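Local coordinates for sporulation-control protein spo0M (Bacillus subtilis, PDB 5CL2), which controls the expression of spo0A and is required for the cell to pass morphological stage 0 of sporulation, at residues R179-L191 against I199-W212. Sequence-based numbering, arbitrary orientation.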
ATOM      1  N   ARG A 179      15.035   2.762  31.362  1.00 44.25           N
ATOM      2  CA  ARG A 179      15.723   4.061  31.332  1.00 44.32           C
ATOM      3  C   ARG A 179      17.189   3.903  30.962  1.00 51.47           C
ATOM      4  O   ARG A 179      17.738   4.690  30.194  1.00 52.08           O
ATOM      5  CB  ARG A 179      15.617   4.762  32.679  1.00 46.25           C
ATOM      6  CG  ARG A 179      14.198   5.217  32.991  1.00 56.02           C
ATOM      7  CD  ARG A 179      14.136   6.115  34.230  1.00 59.21           C
ATOM      8  NE  ARG A 179      12.794   6.668  34.387  1.00 66.09           N
ATOM      9  CZ  ARG A 179      11.868   6.174  35.207  1.00 65.78           C
ATOM     10  NH1 ARG A 179      12.159   5.132  35.986  1.00 65.18           N
ATOM     11  NH2 ARG A 179      10.662   6.746  35.272  1.00 63.52           N
ATOM     12  N   GLN A 180      17.821   2.866  31.511  1.00 49.54           N
ATOM     13  CA  GLN A 180      19.211   2.615  31.212  1.00 51.57           C
ATOM     14  C   GLN A 180      19.338   2.216  29.742  1.00 46.77           C
ATOM     15  O   GLN A 180      20.318   2.573  29.081  1.00 45.39           O
ATOM     16  CB  GLN A 180      19.772   1.530  32.137  1.00 55.25           C
ATOM     17  CG  GLN A 180      21.262   1.503  32.178  1.00 52.90           C
ATOM     18  CD  GLN A 180      21.837   2.671  32.944  1.00 55.94           C
ATOM     19  OE1 GLN A 180      22.728   3.365  32.451  1.00 60.40           O
ATOM     20  NE2 GLN A 180      21.334   2.898  34.166  1.00 52.87           N
ATOM     21  N   MET A 181      18.348   1.489  29.231  1.00 42.49           N
ATOM     22  CA  MET A 181      18.352   1.087  27.815  1.00 45.95           C
ATOM     23  C   MET A 181      18.153   2.201  26.770  1.00 49.83           C
ATOM     24  O   MET A 181      18.810   2.220  25.719  1.00 43.60           O
ATOM     25  CB  MET A 181      17.255   0.049  27.571  1.00 54.11           C
ATOM     26  CG  MET A 181      17.176  -0.422  26.123  1.00 48.71           C
ATOM     27  SD  MET A 181      16.144  -1.885  25.899  1.00 58.30           S
ATOM     28  CE  MET A 181      14.512  -1.219  25.867  1.00 63.63           C
ATOM     29  N   LEU A 182      17.202   3.099  27.026  1.00 45.74           N
ATOM     30  CA  LEU A 182      16.818   4.054  26.002  1.00 47.31           C
ATOM     31  C   LEU A 182      16.119   5.299  26.552  1.00 50.73           C
ATOM     32  O   LEU A 182      15.635   5.314  27.691  1.00 47.95           O
ATOM     33  CB  LEU A 182      15.909   3.362  24.975  1.00 43.70           C
ATOM     34  CG  LEU A 182      14.782   2.439  25.452  1.00 47.63           C
ATOM     35  CD1 LEU A 182      13.633   3.202  26.139  1.00 51.53           C
ATOM     36  CD2 LEU A 182      14.214   1.712  24.250  1.00 51.66           C
ATOM     37  N   ASP A 183      16.075   6.351  25.750  1.00 48.00           N
ATOM     38  CA  ASP A 183      15.256   7.500  26.114  1.00 50.91           C
ATOM     39  C   ASP A 183      13.797   7.294  25.688  1.00 52.04           C
ATOM     40  O   ASP A 183      12.862   7.638  26.424  1.00 48.23           O
ATOM     41  CB  ASP A 183      15.870   8.751  25.523  1.00 52.17           C
ATOM     42  CG  ASP A 183      17.218   9.036  26.132  1.00 55.18           C
ATOM     43  OD1 ASP A 183      17.507   8.436  27.190  1.00 57.80           O
ATOM     44  OD2 ASP A 183      17.996   9.822  25.566  1.00 62.71           O
ATOM     45  N   GLU A 184      13.581   6.700  24.518  1.00 47.25           N
ATOM     46  CA  GLU A 184      12.230   6.251  24.231  1.00 50.76           C
ATOM     47  C   GLU A 184      12.190   5.190  23.151  1.00 45.28           C
ATOM     48  O   GLU A 184      13.117   5.066  22.355  1.00 48.46           O
ATOM     49  CB  GLU A 184      11.319   7.473  23.872  1.00 51.57           C
ATOM     50  CG  GLU A 184      11.609   8.141  22.546  1.00 48.14           C
ATOM     51  CD  GLU A 184      12.862   8.995  22.568  1.00 51.53           C
ATOM     52  OE1 GLU A 184      13.080   9.716  23.552  1.00 56.82           O
ATOM     53  OE2 GLU A 184      13.656   8.950  21.604  1.00 53.65           O
ATOM     54  N   LEU A 185      11.068   4.467  23.133  1.00 45.81           N
ATOM     55  CA  LEU A 185      10.777   3.396  22.198  1.00 43.16           C
ATOM     56  C   LEU A 185       9.683   3.801  21.173  1.00 50.14           C
ATOM     57  O   LEU A 185       8.725   4.460  21.525  1.00 49.17           O
ATOM     58  CB  LEU A 185      10.321   2.166  22.977  1.00 48.30           C
ATOM     59  CG  LEU A 185       9.810   0.989  22.161  1.00 46.24           C
ATOM     60  CD1 LEU A 185      10.951   0.345  21.395  1.00 46.07           C
ATOM     61  CD2 LEU A 185       9.098   0.018  23.070  1.00 51.55           C
ATOM     62  N   GLU A 186       9.837   3.404  19.917  1.00 47.10           N
ATOM     63  CA  GLU A 186       8.867   3.706  18.881  1.00 47.13           C
ATOM     64  C   GLU A 186       8.420   2.421  18.223  1.00 47.79           C
ATOM     65  O   GLU A 186       9.265   1.626  17.797  1.00 52.19           O
ATOM     66  CB  GLU A 186       9.461   4.638  17.822  1.00 48.18           C
ATOM     67  CG  GLU A 186       9.644   6.095  18.264  1.00 49.72           C
ATOM     68  CD  GLU A 186      10.966   6.339  18.989  1.00 53.87           C
ATOM     69  OE1 GLU A 186      11.962   5.595  18.784  1.00 46.10           O
ATOM     70  OE2 GLU A 186      11.008   7.304  19.762  1.00 55.46           O
ATOM     71  N   LEU A 187       7.101   2.247  18.109  1.00 47.34           N
ATOM     72  CA  LEU A 187       6.486   1.098  17.460  1.00 44.80           C
ATOM     73  C   LEU A 187       5.583   1.550  16.322  1.00 50.92           C
ATOM     74  O   LEU A 187       4.894   2.581  16.409  1.00 50.77           O
ATOM     75  CB  LEU A 187       5.674   0.255  18.452  1.00 48.52           C
ATOM     76  CG  LEU A 187       6.383  -0.332  19.687  1.00 51.98           C
ATOM     77  CD1 LEU A 187       5.595  -1.479  20.316  1.00 44.74           C
ATOM     78  CD2 LEU A 187       7.821  -0.745  19.390  1.00 49.83           C
ATOM     79  N   ILE A 188       5.630   0.798  15.234  1.00 48.51           N
ATOM     80  CA  ILE A 188       4.660   0.938  14.169  1.00 48.22           C
ATOM     81  C   ILE A 188       3.920  -0.378  14.004  1.00 49.94           C
ATOM     82  O   ILE A 188       4.543  -1.434  13.866  1.00 50.64           O
ATOM     83  CB  ILE A 188       5.318   1.320  12.836  1.00 48.01           C
ATOM     84  CG1 ILE A 188       5.953   2.697  12.925  1.00 43.81           C
ATOM     85  CG2 ILE A 188       4.288   1.296  11.685  1.00 42.95           C
ATOM     86  CD1 ILE A 188       6.967   2.924  11.815  1.00 49.99           C
ATOM     87  N   PHE A 189       2.596  -0.321  14.036  1.00 47.72           N
ATOM     88  CA  PHE A 189       1.783  -1.501  13.768  1.00 49.16           C
ATOM     89  C   PHE A 189       1.280  -1.507  12.332  1.00 53.77           C
ATOM     90  O   PHE A 189       0.662  -0.537  11.878  1.00 56.39           O
ATOM     91  CB  PHE A 189       0.594  -1.545  14.705  1.00 51.14           C
ATOM     92  CG  PHE A 189       0.968  -1.525  16.129  1.00 51.58           C
ATOM     93  CD1 PHE A 189       1.369  -2.678  16.762  1.00 51.81           C
ATOM     94  CD2 PHE A 189       0.958  -0.349  16.831  1.00 53.36           C
ATOM     95  CE1 PHE A 189       1.713  -2.668  18.071  1.00 49.11           C
ATOM     96  CE2 PHE A 189       1.323  -0.331  18.153  1.00 55.98           C
ATOM     97  CZ  PHE A 189       1.704  -1.505  18.772  1.00 53.84           C
ATOM     98  N   LEU A 190       1.538  -2.594  11.625  1.00 49.77           N
ATOM     99  CA  LEU A 190       0.937  -2.825  10.324  1.00 53.23           C
ATOM    100  C   LEU A 190      -0.019  -4.004  10.447  1.00 54.16           C
ATOM    101  O   LEU A 190       0.399  -5.165  10.507  1.00 57.55           O
ATOM    102  CB  LEU A 190       2.017  -3.102   9.280  1.00 57.12           C
ATOM    103  CG  LEU A 190       3.183  -2.110   9.297  1.00 52.75           C
ATOM    104  CD1 LEU A 190       4.315  -2.582   8.392  1.00 55.47           C
ATOM    105  CD2 LEU A 190       2.681  -0.747   8.858  1.00 52.40           C
ATOM    106  N   LEU A 191      -1.306  -3.690  10.471  1.00 56.85           N
ATOM    107  CA  LEU A 191      -2.333  -4.665  10.749  1.00 53.38           C
ATOM    108  C   LEU A 191      -2.857  -5.246   9.459  1.00 56.96           C
ATOM    109  O   LEU A 191      -3.177  -4.508   8.531  1.00 63.82           O
ATOM    110  CB  LEU A 191      -3.459  -4.020  11.538  1.00 49.93           C
ATOM    111  CG  LEU A 191      -4.618  -4.939  11.884  1.00 53.61           C
ATOM    112  CD1 LEU A 191      -4.128  -5.991  12.848  1.00 56.20           C
ATOM    113  CD2 LEU A 191      -5.732  -4.127  12.489  1.00 54.71           C
ATOM    114  N   ILE A 199       7.164  -2.740  13.791  1.00 48.29           N
ATOM    115  CA  ILE A 199       8.454  -2.135  13.516  1.00 47.77           C
ATOM    116  C   ILE A 199       8.924  -1.463  14.801  1.00 49.44           C
ATOM    117  O   ILE A 199       8.170  -0.729  15.449  1.00 49.81           O
ATOM    118  CB  ILE A 199       8.371  -1.142  12.356  1.00 48.40           C
ATOM    119  CG1 ILE A 199       7.933  -1.867  11.083  1.00 54.24           C
ATOM    120  CG2 ILE A 199       9.687  -0.427  12.158  1.00 48.35           C
ATOM    121  CD1 ILE A 199       7.605  -0.942   9.941  1.00 56.48           C
ATOM    122  N   PHE A 200      10.151  -1.775  15.196  1.00 52.07           N
ATOM    123  CA  PHE A 200      10.738  -1.296  16.441  1.00 47.96           C
ATOM    124  C   PHE A 200      11.836  -0.319  16.110  1.00 49.36           C
ATOM    125  O   PHE A 200      12.613  -0.538  15.187  1.00 51.06           O
ATOM    126  CB  PHE A 200      11.323  -2.451  17.265  1.00 48.72           C
ATOM    127  CG  PHE A 200      10.304  -3.447  17.736  1.00 48.57           C
ATOM    128  CD1 PHE A 200       9.799  -4.410  16.868  1.00 49.27           C
ATOM    129  CD2 PHE A 200       9.886  -3.458  19.052  1.00 47.89           C
ATOM    130  CE1 PHE A 200       8.881  -5.338  17.300  1.00 47.43           C
ATOM    131  CE2 PHE A 200       8.964  -4.390  19.489  1.00 51.82           C
ATOM    132  CZ  PHE A 200       8.458  -5.331  18.605  1.00 49.38           C
ATOM    133  N   GLU A 201      11.914   0.758  16.867  1.00 47.18           N
ATOM    134  CA  GLU A 201      13.037   1.660  16.729  1.00 47.36           C
ATOM    135  C   GLU A 201      13.242   2.306  18.112  1.00 51.32           C
ATOM    136  O   GLU A 201      12.331   2.272  18.939  1.00 50.48           O
ATOM    137  CB  GLU A 201      12.756   2.631  15.574  1.00 46.74           C
ATOM    138  CG  GLU A 201      13.795   3.668  15.230  1.00 58.15           C
ATOM    139  CD  GLU A 201      15.098   3.136  14.685  1.00 54.07           C
ATOM    140  OE1 GLU A 201      15.159   2.635  13.547  1.00 58.96           O
ATOM    141  OE2 GLU A 201      16.083   3.288  15.408  1.00 57.14           O
ATOM    142  N   VAL A 202      14.442   2.806  18.413  1.00 49.73           N
ATOM    143  CA  VAL A 202      14.661   3.440  19.706  1.00 47.35           C
ATOM    144  C   VAL A 202      15.315   4.792  19.508  1.00 48.90           C
ATOM    145  O   VAL A 202      15.995   5.013  18.505  1.00 49.14           O
ATOM    146  CB  VAL A 202      15.555   2.589  20.662  1.00 48.12           C
ATOM    147  CG1 VAL A 202      15.003   1.160  20.792  1.00 46.27           C
ATOM    148  CG2 VAL A 202      16.979   2.565  20.172  1.00 48.46           C
ATOM    149  N   ASP A 203      15.063   5.700  20.450  1.00 47.09           N
ATOM    150  CA  ASP A 203      15.780   6.976  20.541  1.00 49.86           C
ATOM    151  C   ASP A 203      15.630   7.856  19.297  1.00 52.48           C
ATOM    152  O   ASP A 203      16.506   8.670  19.011  1.00 52.47           O
ATOM    153  CB  ASP A 203      17.292   6.748  20.815  1.00 51.66           C
ATOM    154  CG  ASP A 203      17.583   6.201  22.228  1.00 50.50           C
ATOM    155  OD1 ASP A 203      16.717   6.327  23.128  1.00 48.46           O
ATOM    156  OD2 ASP A 203      18.717   5.693  22.454  1.00 53.76           O
ATOM    157  N   ARG A 204      14.497   7.755  18.600  1.00 56.59           N
ATOM    158  CA  ARG A 204      14.235   8.644  17.461  1.00 54.24           C
ATOM    159  C   ARG A 204      14.132  10.105  17.902  1.00 47.93           C
ATOM    160  O   ARG A 204      14.672  10.995  17.229  1.00 45.04           O
ATOM    161  CB  ARG A 204      12.966   8.201  16.716  1.00 52.00           C
ATOM    162  CG  ARG A 204      13.251   7.089  15.685  1.00 54.04           C
ATOM    163  CD  ARG A 204      11.973   6.530  15.054  1.00 53.86           C
ATOM    164  NE  ARG A 204      11.169   7.543  14.365  1.00 54.27           N
ATOM    165  CZ  ARG A 204      11.450   8.018  13.158  1.00 52.14           C
ATOM    166  NH1 ARG A 204      12.519   7.586  12.498  1.00 52.96           N
ATOM    167  NH2 ARG A 204      10.662   8.925  12.613  1.00 52.72           N
ATOM    168  N   ARG A 205      13.490  10.365  19.040  1.00 47.48           N
ATOM    169  CA  ARG A 205      13.393  11.747  19.505  1.00 48.02           C
ATOM    170  C   ARG A 205      14.749  12.244  19.939  1.00 52.57           C
ATOM    171  O   ARG A 205      15.118  13.361  19.593  1.00 53.53           O
ATOM    172  CB  ARG A 205      12.417  11.919  20.685  1.00 50.56           C
ATOM    173  CG  ARG A 205      10.983  11.532  20.400  1.00 59.35           C
ATOM    174  CD  ARG A 205      10.602  11.895  18.974  1.00 55.60           C
ATOM    175  NE  ARG A 205       9.661  10.899  18.490  1.00 55.60           N
ATOM    176  CZ  ARG A 205       9.648  10.442  17.246  1.00 53.10           C
ATOM    177  NH1 ARG A 205      10.522  10.884  16.348  1.00 53.24           N
ATOM    178  NH2 ARG A 205       8.768   9.525  16.912  1.00 59.96           N
ATOM    179  N   ALA A 206      15.499  11.411  20.671  1.00 50.76           N
ATOM    180  CA  ALA A 206      16.844  11.789  21.093  1.00 53.57           C
ATOM    181  C   ALA A 206      17.670  12.141  19.872  1.00 53.72           C
ATOM    182  O   ALA A 206      18.448  13.085  19.892  1.00 54.92           O
ATOM    183  CB  ALA A 206      17.529  10.654  21.905  1.00 54.71           C
ATOM    184  N   ARG A 207      17.492  11.379  18.800  1.00 51.27           N
ATOM    185  CA  ARG A 207      18.274  11.598  17.587  1.00 54.06           C
ATOM    186  C   ARG A 207      17.654  12.682  16.686  1.00 50.73           C
ATOM    187  O   ARG A 207      18.185  13.001  15.623  1.00 55.38           O
ATOM    188  CB  ARG A 207      18.422  10.290  16.810  1.00 48.66           C
ATOM    189  CG  ARG A 207      19.204   9.214  17.563  1.00 58.66           C
ATOM    190  CD  ARG A 207      19.484   8.018  16.683  1.00 55.09           C
ATOM    191  NE  ARG A 207      18.313   7.165  16.571  1.00 58.57           N
ATOM    192  CZ  ARG A 207      18.134   6.285  15.597  1.00 60.43           C
ATOM    193  NH1 ARG A 207      19.053   6.163  14.646  1.00 59.63           N
ATOM    194  NH2 ARG A 207      17.030   5.546  15.565  1.00 60.30           N
ATOM    195  N   GLY A 208      16.538  13.254  17.121  1.00 56.32           N
ATOM    196  CA  GLY A 208      15.852  14.290  16.353  1.00 56.53           C
ATOM    197  C   GLY A 208      15.375  13.831  14.981  1.00 53.17           C
ATOM    198  O   GLY A 208      15.432  14.581  14.004  1.00 53.23           O
ATOM    199  N   LEU A 209      14.920  12.585  14.912  1.00 53.20           N
ATOM    200  CA  LEU A 209      14.369  12.017  13.678  1.00 55.30           C
ATOM    201  C   LEU A 209      12.841  12.141  13.664  1.00 52.25           C
ATOM    202  O   LEU A 209      12.184  11.831  14.659  1.00 51.49           O
ATOM    203  CB  LEU A 209      14.759  10.542  13.522  1.00 50.33           C
ATOM    204  CG  LEU A 209      16.247  10.191  13.500  1.00 53.67           C
ATOM    205  CD1 LEU A 209      16.435   8.695  13.613  1.00 52.19           C
ATOM    206  CD2 LEU A 209      16.894  10.723  12.238  1.00 55.67           C
ATOM    207  N   ARG A 210      12.293  12.610  12.540  1.00 52.72           N
ATOM    208  CA  ARG A 210      10.843  12.660  12.312  1.00 51.02           C
ATOM    209  C   ARG A 210      10.546  12.078  10.943  1.00 52.16           C
ATOM    210  O   ARG A 210      11.274  12.335   9.972  1.00 52.58           O
ATOM    211  CB  ARG A 210      10.281  14.085  12.401  1.00 55.50           C
ATOM    212  CG  ARG A 210      10.206  14.698  13.804  1.00 56.72           C
ATOM    213  CD  ARG A 210       9.197  13.977  14.716  1.00 58.70           C
ATOM    214  NE  ARG A 210       7.779  14.136  14.365  1.00 60.35           N
ATOM    215  CZ  ARG A 210       7.022  15.188  14.693  1.00 64.10           C
ATOM    216  NH1 ARG A 210       7.532  16.204  15.377  1.00 66.07           N
ATOM    217  NH2 ARG A 210       5.744  15.226  14.350  1.00 51.35           N
ATOM    218  N   GLY A 211       9.500  11.266  10.864  1.00 47.46           N
ATOM    219  CA  GLY A 211       9.141  10.641   9.605  1.00 47.87           C
ATOM    220  C   GLY A 211      10.076   9.501   9.262  1.00 50.59           C
ATOM    221  O   GLY A 211      11.137   9.364   9.871  1.00 47.20           O
ATOM    222  N   TRP A 212       9.699   8.695   8.272  1.00 46.37           N
ATOM    223  CA  TRP A 212      10.467   7.511   7.921  1.00 47.40           C
ATOM    224  C   TRP A 212      10.954   7.591   6.482  1.00 52.21           C
ATOM    225  O   TRP A 212      10.159   7.436   5.537  1.00 49.16           O
ATOM    226  CB  TRP A 212       9.601   6.279   8.154  1.00 41.85           C
ATOM    227  CG  TRP A 212       9.178   6.219   9.589  1.00 46.97           C
ATOM    228  CD1 TRP A 212       8.210   6.976  10.196  1.00 42.83           C
ATOM    229  CD2 TRP A 212       9.734   5.404  10.627  1.00 48.26           C
ATOM    230  NE1 TRP A 212       8.114   6.668  11.529  1.00 47.84           N
ATOM    231  CE2 TRP A 212       9.059   5.681  11.822  1.00 50.63           C
ATOM    232  CE3 TRP A 212      10.747   4.426  10.650  1.00 51.86           C
ATOM    233  CZ2 TRP A 212       9.333   5.060  13.028  1.00 51.00           C
ATOM    234  CZ3 TRP A 212      11.026   3.789  11.845  1.00 51.42           C
ATOM    235  CH2 TRP A 212      10.328   4.108  13.017  1.00 51.75           C
TER
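Ile188 and Arg204 cover the two faces of the Trp212 ring. Ile188 CD1 stands 3.6 Å from the centroid of the six-membered ring and 20° off its normal, a CH-pi contact, while the Arg204 guanidinium, with Glu186 CG at its edge, lies over the opposite face. Trp212 NE1 hydrogen-bonds to Glu168, which also forms salt bridges with Arg204 and Arg205. Glu186 OE2 sits over one face of the Arg205 guanidinium, 4.0 Å from Arg205 NE; that nitrogen is paired with Glu170, and Glu186 adds only an attraction of charges.

Ile188 and Glu186 belong to strand 185-191, which pairs antiparallel with strand 195-202 in a five-stranded sheet. Within 185-188 and 199-202 the hydrogen-bonded pairs are Glu186 with Glu201 and Ile188 with Ile199; one step beyond, Asp203 N to Glu184 O is nearly straight (2.8 Å, 177°). On the other face, Leu187 CD2 meets Phe200 CD2 at 3.4 Å.

Where the hairpin strands part, three carboxylates receive backbone N-H groups. Asp203 OD1 accepts Asp183 N through its syn lone pair at 2.7 Å. A bend at chi2 (-75°) turns the Glu184 carboxylate to the 204-206 backbone, which leads into the type I turn Arg205-Gly208; OE2 receives Ala206 N at 3.2 Å and, weakly, Arg205 N. Glu186 OE1 takes a weak bond from Arg204 N at 3.3 Å. An alanine at Glu184 removes the carboxylate, and the N-H groups of Ala206 and Arg205 would probably be left without their acceptor.

Glu184 OE2 and Asp203 OD1 approach to 4.3 Å; the N-H groups each receives probably offset this like-charge pair, consistent with carboxylate-to-amide bonds holding the 204-206 backbone against the start of strand 185-191.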